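Local atomic coordinates of M32 carboxypeptidase (Pyrococcus furiosus, PDB entry 1KA2), a protein that removes amino acids one at a time from the C-terminus of peptides with broad specificity, as a cobalt-dependent metallocarboxypeptidase. Residues F271-Y276 / S300-W305; A237-T242 / T252-G257. All coordinates share one frame; numbering follows the deposited sequence.

Contact 1 of 2, residues F271-Y276 / S300-W305; sequences FGHALY and SQSRFW. With MG (magnesium ion), chain B.
Phe271 drives the CE2 corner of its ring onto one face of the Trp305 indole, an edge-to-face pair with planes 79° apart and CE2 of Phe271 3.5 Å from CE3 of Trp305. Leu275, one turn further on, brings its CD2 methyl to 3.7 Å from CZ2 of the same indole. Where the helices come closest, Gly272 faces Ser302, their CA atoms 4.0 Å apart; any side chain on Gly272 would collide with Gln301 O and Ser302 CA, so the axes can approach to 7.1 Å. No direct hydrogen bond joins the two segments. Instead a water donates to Gly272 O and to Gln301 OE1 and weakly accepts from Trp305 NE1. With CG anti to its carbonyl carbon (chi1 -62°), Gln301 lays CG against Tyr276; the bend at chi2 then turns the amide, whose OE1 also bonds to His465. An alanine in place of Trp305 would probably open a gap beside Phe271 and Leu275 and cost the water its indole N-H. Towards the metal, CB of Ser302 rests over one face of the His273 imidazole, 3.4 Å from the ring centroid. NE2 of His273 binds magnesium at 2.1 Å, and ND1 is hydrogen-bonded to His298, so both ring nitrogens are held and rotation of the ring is restricted. Ser302 OG bonds to Glu299, itself a metal ligand, and is thus a second-shell group. His269, His273, Glu299 and three waters complete the magnesium sphere, at the site that takes catalytic cobalt: the paired helices of an HEXXH metallopeptidase, the second supplying the glutamate ligand.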
loop_
_atom_site.group_PDB
_atom_site.type_symbol
_atom_site.label_atom_id
_atom_site.label_comp_id
_atom_site.label_asym_id
_atom_site.label_seq_id
_atom_site.Cartn_x
_atom_site.Cartn_y
_atom_site.Cartn_z
ATOM N N PHE A 271 3.899 -4.609 19.264
ATOM C CA PHE A 271 4.151 -3.236 19.702
ATOM C C PHE A 271 5.636 -3.085 20.038
ATOM O O PHE A 271 6.257 -2.053 19.737
ATOM C CB PHE A 271 3.319 -2.895 20.946
ATOM C CG PHE A 271 3.775 -1.644 21.650
ATOM C CD1 PHE A 271 3.426 -0.388 21.166
ATOM C CD2 PHE A 271 4.615 -1.726 22.761
ATOM C CE1 PHE A 271 3.910 0.775 21.771
ATOM C CE2 PHE A 271 5.107 -0.573 23.376
ATOM C CZ PHE A 271 4.754 0.685 22.877
ATOM N N GLY A 272 6.198 -4.117 20.667
ATOM C CA GLY A 272 7.601 -4.082 21.046
ATOM C C GLY A 272 8.518 -3.905 19.854
ATOM O O GLY A 272 9.538 -3.214 19.932
ATOM N N HIS A 273 8.161 -4.550 18.747
ATOM C CA HIS A 273 8.932 -4.437 17.520
ATOM C C HIS A 273 8.814 -3.015 16.993
ATOM O O HIS A 273 9.806 -2.391 16.610
ATOM C CB HIS A 273 8.384 -5.379 16.440
ATOM C CG HIS A 273 8.756 -6.814 16.622
ATOM N ND1 HIS A 273 10.063 -7.253 16.618
ATOM C CD2 HIS A 273 7.989 -7.921 16.756
ATOM C CE1 HIS A 273 10.085 -8.566 16.740
ATOM N NE2 HIS A 273 8.839 -8.994 16.825
ATOM N N ALA A 274 7.580 -2.521 16.979
ATOM C CA ALA A 274 7.265 -1.190 16.457
ATOM C C ALA A 274 7.931 -0.030 17.193
ATOM O O ALA A 274 8.543 0.837 16.560
ATOM C CB ALA A 274 5.747 -0.999 16.437
ATOM N N LEU A 275 7.816 -0.010 18.523
ATOM C CA LEU A 275 8.406 1.062 19.335
ATOM C C LEU A 275 9.858 1.222 18.929
ATOM O O LEU A 275 10.364 2.334 18.763
ATOM C CB LEU A 275 8.321 0.726 20.831
ATOM C CG LEU A 275 8.939 1.766 21.783
ATOM C CD1 LEU A 275 8.087 3.027 21.771
ATOM C CD2 LEU A 275 9.017 1.217 23.190
ATOM N N TYR A 276 10.515 0.086 18.755
ATOM C CA TYR A 276 11.909 0.037 18.347
ATOM C C TYR A 276 12.137 0.836 17.053
ATOM O O TYR A 276 13.015 1.702 16.972
ATOM C CB TYR A 276 12.293 -1.429 18.152
ATOM C CG TYR A 276 13.746 -1.716 17.867
ATOM C CD1 TYR A 276 14.684 -0.694 17.694
ATOM C CD2 TYR A 276 14.189 -3.033 17.806
ATOM C CE1 TYR A 276 16.041 -0.994 17.472
ATOM C CE2 TYR A 276 15.519 -3.342 17.589
ATOM C CZ TYR A 276 16.445 -2.334 17.421
ATOM O OH TYR A 276 17.764 -2.697 17.196
ATOM N N SER A 300 14.264 -9.147 21.201
ATOM C CA SER A 300 14.488 -8.834 22.613
ATOM C C SER A 300 13.479 -7.747 23.003
ATOM O O SER A 300 13.080 -7.633 24.158
ATOM C CB SER A 300 15.923 -8.330 22.859
ATOM O OG SER A 300 16.127 -7.035 22.326
ATOM N N GLN A 301 13.058 -6.954 22.022
ATOM C CA GLN A 301 12.106 -5.879 22.272
ATOM C C GLN A 301 10.686 -6.408 22.314
ATOM O O GLN A 301 9.923 -6.079 23.226
ATOM C CB GLN A 301 12.245 -4.801 21.200
ATOM C CG GLN A 301 13.616 -4.172 21.211
ATOM C CD GLN A 301 13.974 -3.627 22.583
ATOM O OE1 GLN A 301 13.387 -2.650 23.048
ATOM N NE2 GLN A 301 14.929 -4.272 23.246
ATOM N N SER A 302 10.332 -7.235 21.334
ATOM C CA SER A 302 8.991 -7.799 21.291
ATOM C C SER A 302 8.735 -8.664 22.527
ATOM O O SER A 302 7.657 -8.603 23.113
ATOM C CB SER A 302 8.800 -8.641 20.024
ATOM O OG SER A 302 9.698 -9.743 19.988
ATOM N N ARG A 303 9.721 -9.473 22.914
ATOM C CA ARG A 303 9.568 -10.346 24.080
ATOM C C ARG A 303 9.623 -9.544 25.371
ATOM O O ARG A 303 9.037 -9.933 26.378
ATOM C CB ARG A 303 10.650 -11.425 24.102
ATOM C CG ARG A 303 10.575 -12.407 22.936
ATOM C CD ARG A 303 9.254 -13.193 22.928
ATOM N NE ARG A 303 9.352 -14.360 22.054
ATOM C CZ ARG A 303 8.352 -15.182 21.765
ATOM N NH1 ARG A 303 7.145 -14.975 22.273
ATOM N NH2 ARG A 303 8.565 -16.224 20.977
ATOM N N PHE A 304 10.326 -8.416 25.346
ATOM C CA PHE A 304 10.391 -7.579 26.533
ATOM C C PHE A 304 8.972 -7.128 26.865
ATOM O O PHE A 304 8.497 -7.315 27.988
ATOM C CB PHE A 304 11.267 -6.345 26.302
ATOM C CG PHE A 304 11.464 -5.507 27.548
ATOM C CD1 PHE A 304 12.449 -5.840 28.476
ATOM C CD2 PHE A 304 10.638 -4.419 27.811
ATOM C CE1 PHE A 304 12.608 -5.101 29.649
ATOM C CE2 PHE A 304 10.790 -3.669 28.987
ATOM C CZ PHE A 304 11.774 -4.013 29.903
ATOM N N TRP A 305 8.286 -6.541 25.884
ATOM C CA TRP A 305 6.927 -6.070 26.116
ATOM C C TRP A 305 5.919 -7.191 26.309
ATOM O O TRP A 305 5.021 -7.094 27.157
ATOM C CB TRP A 305 6.475 -5.150 24.975
ATOM C CG TRP A 305 7.203 -3.856 25.015
ATOM C CD1 TRP A 305 8.450 -3.609 24.542
ATOM C CD2 TRP A 305 6.797 -2.675 25.709
ATOM N NE1 TRP A 305 8.856 -2.354 24.906
ATOM C CE2 TRP A 305 7.857 -1.757 25.626
ATOM C CE3 TRP A 305 5.636 -2.307 26.407
ATOM C CZ2 TRP A 305 7.802 -0.490 26.213
ATOM C CZ3 TRP A 305 5.584 -1.039 26.995
ATOM C CH2 TRP A 305 6.662 -0.153 26.891
HETATM MG MG MG B . 8.356 -11.007 16.680
HETATM O O HOH W 1 10.691 -2.100 22.393
HETATM O O HOH W 2 6.633 -10.862 15.329
HETATM O O HOH W 3 9.384 -11.513 14.844
HETATM O O HOH W 4 8.145 -13.226 16.731
#

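Contact 2 of 2, residues A237-T242 / T252-G257; sequences AHPFTT and TTRYEG
Pro239 packs its CB and CG against the backbone of the opposing strand, CB 3.4 Å from Thr252 O and CG 3.8 Å from Thr253 CA. This is the close part of the contact, and Thr252 adds its side chain to it. The hydroxyl of Thr252, placed between the backbone N and the carbonyl carbon (chi1 68°), accepts a weak hydrogen bond from Phe240 N and also bonds to Ser236. Its CG2 methyl lies over one face of the Phe240 ring, 4.0 Å from CZ of Phe240. A single backbone bond, Thr252 N to Phe240 O at 3.1 Å, ties the two segments together here, and beyond it the hairpin formed by strands 241-243 and 248-253 continues with Thr242 paired to Arg250. The pairing thus joins the HPF motif to the last residue of the DXRXT motif, beside the active site: Pro239 lies about 4 Å, side chain to side chain, from Glu270, the predicted proton donor/acceptor, and Thr241 OG1 is hydrogen-bonded to that glutamate. Away from the hairpin the segments part, and the contact passes to one long side chain at the more exposed end. Arg254 reaches across, extended from CG to NE, and its NH1 donates to Ala237 O at 2.6 Å, with the oxygen in the guanidinium plane. Pro239 CD lies over a face of that guanidinium, and CD2 of the exposed His238 lies at the guanidinium edge, 3.4 Å from Arg254 NH1. On its own segment, Arg254 NE forms a salt bridge with Glu256 OE2 at 2.9 Å, met from above the carboxylate plane.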
loop_
_atom_site.group_PDB
_atom_site.type_symbol
_atom_site.label_atom_id
_atom_site.label_comp_id
_atom_site.label_asym_id
_atom_site.label_seq_id
_atom_site.Cartn_x
_atom_site.Cartn_y
_atom_site.Cartn_z
ATOM N N ALA A 237 -3.677 -12.407 8.530
ATOM C CA ALA A 237 -3.618 -13.815 8.909
ATOM C C ALA A 237 -2.638 -14.089 10.055
ATOM O O ALA A 237 -2.932 -14.887 10.940
ATOM C CB ALA A 237 -3.260 -14.674 7.697
ATOM N N HIS A 238 -1.480 -13.432 10.025
ATOM C CA HIS A 238 -0.459 -13.596 11.060
ATOM C C HIS A 238 0.077 -12.227 11.468
ATOM O O HIS A 238 0.415 -11.409 10.620
ATOM C CB HIS A 238 0.717 -14.466 10.564
ATOM C CG HIS A 238 0.309 -15.796 10.010
ATOM N ND1 HIS A 238 -0.041 -15.979 8.687
ATOM C CD2 HIS A 238 0.160 -17.003 10.605
ATOM C CE1 HIS A 238 -0.389 -17.237 8.494
ATOM N NE2 HIS A 238 -0.276 -17.881 9.641
ATOM N N PRO A 239 0.168 -11.970 12.781
ATOM C CA PRO A 239 0.666 -10.696 13.308
ATOM C C PRO A 239 2.092 -10.407 12.882
ATOM O O PRO A 239 2.947 -11.289 12.921
ATOM C CB PRO A 239 0.571 -10.882 14.819
ATOM C CG PRO A 239 -0.560 -11.841 14.982
ATOM C CD PRO A 239 -0.310 -12.835 13.873
ATOM N N PHE A 240 2.341 -9.171 12.467
ATOM C CA PHE A 240 3.677 -8.752 12.075
ATOM C C PHE A 240 3.815 -7.245 12.245
ATOM O O PHE A 240 2.848 -6.550 12.551
ATOM C CB PHE A 240 3.990 -9.162 10.622
ATOM C CG PHE A 240 3.156 -8.452 9.587
ATOM C CD1 PHE A 240 3.542 -7.214 9.090
ATOM C CD2 PHE A 240 1.982 -9.023 9.115
ATOM C CE1 PHE A 240 2.765 -6.555 8.133
ATOM C CE2 PHE A 240 1.201 -8.371 8.165
ATOM C CZ PHE A 240 1.596 -7.133 7.672
ATOM N N THR A 241 5.035 -6.755 12.058
ATOM C CA THR A 241 5.331 -5.339 12.176
ATOM C C THR A 241 6.093 -4.919 10.931
ATOM O O THR A 241 6.966 -5.648 10.465
ATOM C CB THR A 241 6.220 -5.057 13.419
ATOM O OG1 THR A 241 5.474 -5.302 14.612
ATOM C CG2 THR A 241 6.729 -3.617 13.413
ATOM N N THR A 242 5.745 -3.760 10.376
ATOM C CA THR A 242 6.452 -3.237 9.211
ATOM C C THR A 242 6.834 -1.803 9.450
ATOM O O THR A 242 6.148 -1.075 10.156
ATOM C CB THR A 242 5.616 -3.160 7.938
ATOM O OG1 THR A 242 4.287 -3.630 8.186
ATOM C CG2 THR A 242 6.308 -3.905 6.825
ATOM N N THR A 252 -0.035 -5.578 13.003
ATOM C CA THR A 252 -1.323 -6.220 12.830
ATOM C C THR A 252 -1.450 -7.294 13.897
ATOM O O THR A 252 -0.471 -7.672 14.540
ATOM C CB THR A 252 -1.456 -6.905 11.453
ATOM O OG1 THR A 252 -0.566 -8.023 11.386
ATOM C CG2 THR A 252 -1.111 -5.941 10.342
ATOM N N THR A 253 -2.666 -7.767 14.105
ATOM C CA THR A 253 -2.897 -8.836 15.057
ATOM C C THR A 253 -3.986 -9.628 14.396
ATOM O O THR A 253 -4.322 -9.379 13.237
ATOM C CB THR A 253 -3.412 -8.321 16.412
ATOM O OG1 THR A 253 -3.502 -9.421 17.334
ATOM C CG2 THR A 253 -4.794 -7.685 16.261
ATOM N N ARG A 254 -4.531 -10.595 15.107
ATOM C CA ARG A 254 -5.623 -11.357 14.550
ATOM C C ARG A 254 -6.538 -11.671 15.700
ATOM O O ARG A 254 -6.113 -11.672 16.854
ATOM C CB ARG A 254 -5.146 -12.648 13.885
ATOM C CG ARG A 254 -4.566 -13.666 14.819
ATOM C CD ARG A 254 -4.329 -14.957 14.073
ATOM N NE ARG A 254 -3.433 -15.835 14.813
ATOM C CZ ARG A 254 -2.387 -16.453 14.275
ATOM N NH1 ARG A 254 -2.103 -16.287 12.990
ATOM N NH2 ARG A 254 -1.624 -17.240 15.028
ATOM N N TYR A 255 -7.798 -11.915 15.378
ATOM C CA TYR A 255 -8.789 -12.235 16.373
ATOM C C TYR A 255 -9.333 -13.631 16.101
ATOM O O TYR A 255 -10.228 -13.797 15.287
ATOM C CB TYR A 255 -9.906 -11.190 16.328
ATOM C CG TYR A 255 -9.417 -9.780 16.626
ATOM C CD1 TYR A 255 -9.150 -8.874 15.600
ATOM C CD2 TYR A 255 -9.197 -9.362 17.937
ATOM C CE1 TYR A 255 -8.679 -7.583 15.875
ATOM C CE2 TYR A 255 -8.724 -8.078 18.221
ATOM C CZ TYR A 255 -8.469 -7.195 17.187
ATOM O OH TYR A 255 -8.011 -5.925 17.473
ATOM N N GLU A 256 -8.757 -14.632 16.770
ATOM C CA GLU A 256 -9.168 -16.028 16.621
ATOM C C GLU A 256 -10.636 -16.223 16.969
ATOM O O GLU A 256 -11.286 -17.125 16.447
ATOM C CB GLU A 256 -8.348 -16.951 17.536
ATOM C CG GLU A 256 -6.884 -17.142 17.170
ATOM C CD GLU A 256 -6.015 -16.021 17.671
ATOM O OE1 GLU A 256 -6.547 -15.132 18.369
ATOM O OE2 GLU A 256 -4.806 -16.029 17.373
ATOM N N GLY A 257 -11.144 -15.396 17.874
ATOM C CA GLY A 257 -12.531 -15.512 18.281
ATOM C C GLY A 257 -12.661 -16.182 19.639
ATOM O O GLY A 257 -13.748 -16.222 20.217
#

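Overall arrangement
Along the chain the two contacts come in series: contact 2 closes within residues 237-257, and contact 1 follows on helices 261-278 and 295-309. Their centres lie 15 Å apart in one M32 family region of a mostly helical chain. Strand 248-253, the middle strand of the small three-stranded mixed sheet, leads through a short connection into helix 261-278, which bears the HEXXH motif. The contacts meet directly at Thr241, whose OG1 is 3.4 Å from CB of His273. The hairpin edge therefore borders the metal-binding helix: contact 1 contains a metal ligand, His273, while contact 2 places residues of the predicted HPF motif beside Glu270.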